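Local coordinates for protein phosphoethanolamine N-methyltransferase 1 (Haemonchus contortus, PDB 4KRG) that probably transfers a methyl group from S-adenosylmethionine to phosphoethanolamine, the first methylation in phosphocholine biosynthesis in this nematode, at residues F188-K194 against W260-K265. Residue numbers count along the deposited sequence, not the author numbering.
Sequences FSSLYIK and WPAEQK
Two helices that cross steeply can still share a continuous interface when residues spaced three and four apart face the partner, and helices 189-198 and 249-271, packed beside the methyltransferase sheet, offer a worked example. The axes of segments 189-194 and 260-265 approach to 10.0 Å, their N-to-C directions 134° apart, pairing Ser190 with Gln264 (CA-CA 7.8 Å) and Leu191 with Trp260 (CA-CA 6.8 Å). Phe188, still extended (phi/psi -73/140), adopts an m rotamer that brings its ring up to the second helix: CD2 lies 3.5 Å from Gln264 CG and CZ 4.0 Å from Lys265 CD. Ser189 and Ile193 touch strand 231-240. Ser190, with chi1 p, donates from OG to Gln264 OE1 at a short 2.5 Å; Gln264 (chi1 t, chi2 p) turns its NE2 to the carbonyl of Tyr333. Leu191 (mt) rests on the second helix, its CD2 3.5 Å from Trp260 CB and its CD1 3.8 Å from Pro261 CG, where the helix is kinked. Lys194 (mtpp) folds over the Trp260 indole (chi1 m, chi2 -20°), CE sitting 3.7 Å from the five-membered-ring centroid in a CH-pi contact; NZ, at 5.0 Å, adds at most weak cation-pi attraction. Phe188 lies about 14 Å from bound phosphoethanolamine, away from the active site. Apolar and aromatic contacts lie beside the one hydrogen bond between the segments, and Gln264, using both ends of its amide, links the helix pair to helix 332-345.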
ATOM      1  N   PHE A 188       0.515   7.837   8.451  1.00 18.65           N
ATOM      2  CA  PHE A 188       0.246   6.405   8.409  1.00 15.57           C
ATOM      3  C   PHE A 188      -0.219   6.016   7.012  1.00 17.82           C
ATOM      4  O   PHE A 188      -0.993   6.743   6.394  1.00 18.41           O
ATOM      5  CB  PHE A 188      -0.859   6.040   9.395  1.00 16.50           C
ATOM      6  CG  PHE A 188      -0.621   6.526  10.789  1.00 19.61           C
ATOM      7  CD1 PHE A 188       0.655   6.548  11.329  1.00 21.18           C
ATOM      8  CD2 PHE A 188      -1.683   6.951  11.565  1.00 21.86           C
ATOM      9  CE1 PHE A 188       0.866   6.993  12.625  1.00 23.97           C
ATOM     10  CE2 PHE A 188      -1.485   7.392  12.859  1.00 23.86           C
ATOM     11  CZ  PHE A 188      -0.207   7.415  13.390  1.00 24.47           C
ATOM     12  N   SER A 189       0.246   4.864   6.529  1.00 16.47           N
ATOM     13  CA  SER A 189      -0.120   4.356   5.205  1.00 16.01           C
ATOM     14  C   SER A 189      -1.625   4.261   5.022  1.00 15.95           C
ATOM     15  O   SER A 189      -2.144   4.508   3.936  1.00 17.13           O
ATOM     16  CB  SER A 189       0.487   2.975   4.985  1.00 14.51           C
ATOM     17  OG  SER A 189       0.219   2.137   6.092  1.00 17.71           O
ATOM     18  N   SER A 190      -2.322   3.897   6.093  1.00 17.13           N
ATOM     19  CA  SER A 190      -3.771   3.720   6.049  1.00 17.33           C
ATOM     20  C   SER A 190      -4.512   5.014   5.699  1.00 16.51           C
ATOM     21  O   SER A 190      -5.582   4.981   5.088  1.00 20.14           O
ATOM     22  CB  SER A 190      -4.267   3.165   7.379  1.00 18.05           C
ATOM     23  OG  SER A 190      -3.791   3.952   8.449  1.00 22.33           O
ATOM     24  N   LEU A 191      -3.937   6.151   6.078  1.00 15.61           N
ATOM     25  CA  LEU A 191      -4.568   7.447   5.845  1.00 18.69           C
ATOM     26  C   LEU A 191      -4.564   7.824   4.371  1.00 18.79           C
ATOM     27  O   LEU A 191      -5.504   8.441   3.862  1.00 18.08           O
ATOM     28  CB  LEU A 191      -3.860   8.531   6.651  1.00 19.71           C
ATOM     29  CG  LEU A 191      -3.848   8.284   8.157  1.00 19.62           C
ATOM     30  CD1 LEU A 191      -3.263   9.472   8.893  1.00 19.85           C
ATOM     31  CD2 LEU A 191      -5.249   8.002   8.643  1.00 21.95           C
ATOM     32  N   TYR A 192      -3.486   7.475   3.686  1.00 17.59           N
ATOM     33  CA  TYR A 192      -3.415   7.743   2.268  1.00 16.01           C
ATOM     34  C   TYR A 192      -4.458   6.896   1.547  1.00 17.19           C
ATOM     35  O   TYR A 192      -5.237   7.416   0.760  1.00 20.28           O
ATOM     36  CB  TYR A 192      -2.010   7.473   1.750  1.00 14.06           C
ATOM     37  CG  TYR A 192      -0.988   8.506   2.172  1.00 14.82           C
ATOM     38  CD1 TYR A 192      -1.124   9.837   1.790  1.00 16.30           C
ATOM     39  CD2 TYR A 192       0.131   8.148   2.914  1.00 16.88           C
ATOM     40  CE1 TYR A 192      -0.181  10.783   2.151  1.00 16.36           C
ATOM     41  CE2 TYR A 192       1.082   9.088   3.271  1.00 15.61           C
ATOM     42  CZ  TYR A 192       0.916  10.401   2.886  1.00 17.94           C
ATOM     43  OH  TYR A 192       1.845  11.341   3.247  1.00 21.36           O
ATOM     44  N   ILE A 193      -4.496   5.601   1.845  1.00 16.53           N
ATOM     45  CA  ILE A 193      -5.458   4.701   1.202  1.00 14.74           C
ATOM     46  C   ILE A 193      -6.896   5.168   1.434  1.00 15.65           C
ATOM     47  O   ILE A 193      -7.677   5.272   0.494  1.00 17.19           O
ATOM     48  CB  ILE A 193      -5.315   3.244   1.696  1.00 14.88           C
ATOM     49  CG1 ILE A 193      -3.891   2.731   1.467  1.00 12.42           C
ATOM     50  CG2 ILE A 193      -6.321   2.347   0.996  1.00 14.80           C
ATOM     51  CD1 ILE A 193      -3.559   1.488   2.285  1.00 12.56           C
ATOM     52  N   LYS A 194      -7.236   5.468   2.682  1.00 15.49           N
ATOM     53  CA  LYS A 194      -8.594   5.897   3.013  1.00 17.50           C
ATOM     54  C   LYS A 194      -8.967   7.221   2.353  1.00 16.95           C
ATOM     55  O   LYS A 194     -10.087   7.378   1.875  1.00 18.90           O
ATOM     56  CB  LYS A 194      -8.804   5.951   4.530  1.00 18.47           C
ATOM     57  CG  LYS A 194      -8.778   4.573   5.195  1.00 16.88           C
ATOM     58  CD  LYS A 194      -9.211   4.615   6.657  1.00 19.39           C
ATOM     59  CE  LYS A 194     -10.714   4.799   6.803  1.00 24.02           C
ATOM     60  NZ  LYS A 194     -11.472   3.719   6.118  1.00 26.50           N
ATOM     61  N   TRP A 260      -9.679   9.738  11.318  1.00 26.77           N
ATOM     62  CA  TRP A 260      -8.905   8.566  10.916  1.00 24.07           C
ATOM     63  C   TRP A 260      -7.625   8.317  11.728  1.00 23.16           C
ATOM     64  O   TRP A 260      -7.382   7.185  12.141  1.00 26.26           O
ATOM     65  CB  TRP A 260      -8.599   8.600   9.412  1.00 22.14           C
ATOM     66  CG  TRP A 260      -9.809   8.485   8.530  1.00 23.71           C
ATOM     67  CD1 TRP A 260     -11.039   7.996   8.873  1.00 25.66           C
ATOM     68  CD2 TRP A 260      -9.905   8.879   7.154  1.00 24.85           C
ATOM     69  NE1 TRP A 260     -11.889   8.053   7.791  1.00 25.72           N
ATOM     70  CE2 TRP A 260     -11.215   8.595   6.726  1.00 26.29           C
ATOM     71  CE3 TRP A 260      -9.004   9.445   6.245  1.00 23.00           C
ATOM     72  CZ2 TRP A 260     -11.648   8.856   5.424  1.00 25.24           C
ATOM     73  CZ3 TRP A 260      -9.434   9.699   4.957  1.00 23.17           C
ATOM     74  CH2 TRP A 260     -10.743   9.406   4.557  1.00 25.26           C
ATOM     75  N   PRO A 261      -6.796   9.357  11.956  1.00 24.51           N
ATOM     76  CA  PRO A 261      -5.585   9.068  12.741  1.00 24.36           C
ATOM     77  C   PRO A 261      -5.926   8.590  14.148  1.00 27.08           C
ATOM     78  O   PRO A 261      -5.177   7.817  14.744  1.00 26.15           O
ATOM     79  CB  PRO A 261      -4.874  10.422  12.800  1.00 23.45           C
ATOM     80  CG  PRO A 261      -5.376  11.163  11.597  1.00 23.92           C
ATOM     81  CD  PRO A 261      -6.810  10.750  11.469  1.00 23.61           C
ATOM     82  N   ALA A 262      -7.063   9.046  14.662  1.00 27.31           N
ATOM     83  CA  ALA A 262      -7.542   8.613  15.961  1.00 30.54           C
ATOM     84  C   ALA A 262      -7.940   7.140  15.917  1.00 31.90           C
ATOM     85  O   ALA A 262      -7.554   6.361  16.789  1.00 35.98           O
ATOM     86  CB  ALA A 262      -8.715   9.464  16.395  1.00 27.34           C
ATOM     87  N   GLU A 263      -8.718   6.768  14.905  1.00 28.22           N
ATOM     88  CA  GLU A 263      -9.147   5.386  14.744  1.00 25.85           C
ATOM     89  C   GLU A 263      -7.958   4.469  14.527  1.00 24.34           C
ATOM     90  O   GLU A 263      -7.944   3.357  15.031  1.00 28.21           O
ATOM     91  CB  GLU A 263     -10.160   5.252  13.603  1.00 25.75           C
ATOM     92  CG  GLU A 263     -11.492   5.943  13.887  1.00 27.73           C
ATOM     93  CD  GLU A 263     -12.423   5.996  12.681  1.00 30.45           C
ATOM     94  OE1 GLU A 263     -11.999   5.637  11.560  1.00 28.56           O
ATOM     95  OE2 GLU A 263     -13.590   6.406  12.857  1.00 34.77           O
ATOM     96  N   GLN A 264      -6.959   4.932  13.782  1.00 23.36           N
ATOM     97  CA  GLN A 264      -5.736   4.157  13.610  1.00 20.36           C
ATOM     98  C   GLN A 264      -5.062   3.909  14.947  1.00 21.22           C
ATOM     99  O   GLN A 264      -4.658   2.785  15.244  1.00 22.88           O
ATOM    100  CB  GLN A 264      -4.749   4.846  12.671  1.00 19.15           C
ATOM    101  CG  GLN A 264      -3.450   4.072  12.499  1.00 17.92           C
ATOM    102  CD  GLN A 264      -3.651   2.726  11.820  1.00 19.58           C
ATOM    103  OE1 GLN A 264      -3.782   2.652  10.602  1.00 19.41           O
ATOM    104  NE2 GLN A 264      -3.677   1.656  12.609  1.00 18.71           N
ATOM    105  N   LYS A 265      -4.949   4.954  15.760  1.00 24.78           N
ATOM    106  CA  LYS A 265      -4.282   4.820  17.053  1.00 24.29           C
ATOM    107  C   LYS A 265      -4.928   3.778  17.966  1.00 27.11           C
ATOM    108  O   LYS A 265      -4.225   3.072  18.690  1.00 29.00           O
ATOM    109  CB  LYS A 265      -4.156   6.166  17.777  1.00 24.39           C
ATOM    110  CG  LYS A 265      -3.030   7.076  17.281  1.00 27.21           C
ATOM    111  CD  LYS A 265      -1.775   6.303  16.858  1.00 32.44           C
ATOM    112  CE  LYS A 265      -1.051   5.626  18.020  1.00 30.91           C
ATOM    113  NZ  LYS A 265       0.048   4.751  17.525  1.00 23.00           N
TER